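Long-range contact in CocE/NonD family hydrolase (Staphylococcus aureus subsp. aureus COL, PDB 3III), which probably hydrolyses ester or amide bonds, as a CocE/NonD family enzyme with an alpha/beta-hydrolase catalytic domain related to the X-Pro dipeptidyl-peptidases: residues A[184-189]-A[258-263]. Numbering follows the deposited sequence.
Sequences PHLKAM and IKTPLL
Two neighbouring parallel strands of the alpha/beta-hydrolase sheet first pair where Met-189, a selenomethionine, is bridged to Leu-262. Both backbone polar groups of Met-189 turn to segment 258-263, gripping the residues before and after Leu-262: Met-189 N donates to Pro-261 O over 3.0 Å, a bent bond (136° at the hydrogen), while Leu-263 N gives a straight one to Met-189 O, also 3.0 Å. Pro-261 suits the strand's start, since this register uses its carbonyl and asks for no N-H; the same oxygen takes a CA-H...O contact from Ala-188 CA at 3.3 Å.

The long, flexible Met-189 side chain leaves with CG between its own N and carbonyl carbon (chi1 58°), where CG meets Leu-262 CD1 at 3.7 Å. Farther out, SE lies 3.9 Å from Ile-258 CG2 and also touches Thr-260 CB. Strand 186-192 sits between 162-168 and 262-267 in the sheet, and helix 170-179 packs over Met-189 and Leu-186, whereas the small Ala-188 faces helix 306-319.

Thr-260 serves two surroundings. Its methyl CG2, anti to the backbone N, presses on Ala-188 N at 3.5 Å, a buried amide without a hydrogen-bonding partner. On the other branch, OG1 touches Leu-186 CD2 and hydrogen-bonds a water at 2.6 Å; that water donates to Leu-186 O, linking the two segments just before the direct backbone pairing begins.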
loop_
_atom_site.group_PDB
_atom_site.type_symbol
_atom_site.label_atom_id
_atom_site.label_comp_id
_atom_site.label_asym_id
_atom_site.label_seq_id
_atom_site.Cartn_x
_atom_site.Cartn_y
_atom_site.Cartn_z
ATOM N N PRO A 184 23.615 -1.446 -9.319
ATOM C CA PRO A 184 24.788 -0.952 -8.601
ATOM C C PRO A 184 24.732 0.553 -8.207
ATOM O O PRO A 184 25.223 0.911 -7.141
ATOM C CB PRO A 184 25.939 -1.214 -9.577
ATOM C CG PRO A 184 25.476 -2.387 -10.354
ATOM C CD PRO A 184 24.003 -2.259 -10.470
ATOM N N HIS A 185 24.064 1.378 -9.003
ATOM C CA HIS A 185 23.952 2.819 -8.691
ATOM C C HIS A 185 22.669 3.247 -8.023
ATOM O O HIS A 185 22.458 4.442 -7.836
ATOM C CB HIS A 185 24.240 3.635 -9.967
ATOM C CG HIS A 185 25.619 3.391 -10.488
ATOM N ND1 HIS A 185 25.921 2.336 -11.322
ATOM C CD2 HIS A 185 26.796 4.010 -10.217
ATOM C CE1 HIS A 185 27.216 2.364 -11.598
ATOM N NE2 HIS A 185 27.772 3.366 -10.935
ATOM N N LEU A 186 21.798 2.295 -7.657
ATOM C CA LEU A 186 20.652 2.593 -6.816
ATOM C C LEU A 186 21.209 2.653 -5.385
ATOM O O LEU A 186 21.566 1.615 -4.792
ATOM C CB LEU A 186 19.562 1.506 -6.916
ATOM C CG LEU A 186 18.319 1.754 -6.039
ATOM C CD1 LEU A 186 17.586 3.034 -6.480
ATOM C CD2 LEU A 186 17.410 0.493 -5.970
ATOM N N LYS A 187 21.307 3.861 -4.841
ATOM C CA LYS A 187 21.933 4.106 -3.543
ATOM C C LYS A 187 20.926 4.327 -2.403
ATOM O O LYS A 187 21.329 4.346 -1.241
ATOM C CB LYS A 187 22.864 5.330 -3.601
ATOM C CG LYS A 187 23.991 5.223 -4.644
ATOM C CD LYS A 187 24.891 4.024 -4.394
ATOM C CE LYS A 187 26.080 3.940 -5.388
ATOM N NZ LYS A 187 27.164 4.858 -4.886
ATOM N N ALA A 188 19.635 4.480 -2.724
ATOM C CA ALA A 188 18.583 4.728 -1.716
ATOM C C ALA A 188 17.210 4.571 -2.375
ATOM O O ALA A 188 17.083 4.791 -3.597
ATOM C CB ALA A 188 18.735 6.144 -1.125
HETATM N N MSE A 189 16.186 4.252 -1.588
HETATM C CA MSE A 189 14.842 4.078 -2.121
HETATM C C MSE A 189 13.802 4.520 -1.115
HETATM O O MSE A 189 13.971 4.320 0.113
HETATM C CB MSE A 189 14.588 2.605 -2.495
HETATM C CG MSE A 189 14.775 1.678 -1.335
HETATM SE SE MSE A 189 14.732 -0.247 -1.845
HETATM C CE MSE A 189 12.811 -0.259 -2.521
ATOM N N ILE A 258 16.642 -7.487 -1.393
ATOM C CA ILE A 258 16.869 -6.018 -1.335
ATOM C C ILE A 258 17.917 -5.682 -0.277
ATOM O O ILE A 258 17.778 -6.055 0.927
ATOM C CB ILE A 258 15.579 -5.264 -1.058
ATOM C CG1 ILE A 258 14.615 -5.474 -2.215
ATOM C CG2 ILE A 258 15.825 -3.794 -0.790
ATOM C CD1 ILE A 258 13.238 -4.837 -1.938
ATOM N N LYS A 259 18.956 -4.983 -0.711
ATOM C CA LYS A 259 20.002 -4.479 0.195
ATOM C C LYS A 259 20.119 -2.950 0.323
ATOM O O LYS A 259 20.884 -2.433 1.167
ATOM C CB LYS A 259 21.353 -5.033 -0.260
ATOM C CG LYS A 259 21.385 -6.549 -0.257
ATOM C CD LYS A 259 22.662 -7.043 -0.976
ATOM C CE LYS A 259 23.007 -8.483 -0.578
ATOM N NZ LYS A 259 23.936 -9.127 -1.594
ATOM N N THR A 260 19.415 -2.242 -0.551
ATOM C CA THR A 260 19.521 -0.769 -0.705
ATOM C C THR A 260 18.995 -0.034 0.541
ATOM O O THR A 260 17.985 -0.405 1.089
ATOM C CB THR A 260 18.689 -0.333 -1.957
ATOM O OG1 THR A 260 19.183 -1.017 -3.128
ATOM C CG2 THR A 260 18.704 1.172 -2.197
ATOM N N PRO A 261 19.702 1.022 0.991
ATOM C CA PRO A 261 19.157 1.843 2.053
ATOM C C PRO A 261 17.721 2.289 1.754
ATOM O O PRO A 261 17.403 2.724 0.626
ATOM C CB PRO A 261 20.081 3.055 2.072
ATOM C CG PRO A 261 21.422 2.527 1.631
ATOM C CD PRO A 261 21.052 1.459 0.585
ATOM N N LEU A 262 16.883 2.196 2.757
ATOM C CA LEU A 262 15.434 2.123 2.584
ATOM C C LEU A 262 14.656 2.981 3.587
ATOM O O LEU A 262 14.875 2.894 4.776
ATOM C CB LEU A 262 15.021 0.631 2.767
ATOM C CG LEU A 262 13.544 0.325 2.951
ATOM C CD1 LEU A 262 12.797 0.726 1.658
ATOM C CD2 LEU A 262 13.306 -1.173 3.189
ATOM N N LEU A 263 13.797 3.846 3.058
ATOM C CA LEU A 263 12.786 4.581 3.786
ATOM C C LEU A 263 11.410 4.155 3.247
ATOM O O LEU A 263 11.036 4.499 2.142
ATOM C CB LEU A 263 13.031 6.103 3.654
ATOM C CG LEU A 263 11.941 6.993 4.252
ATOM C CD1 LEU A 263 11.743 6.801 5.780
ATOM C CD2 LEU A 263 12.180 8.506 3.971
HETATM O O HOH W 1 20.947 -1.369 -5.072
#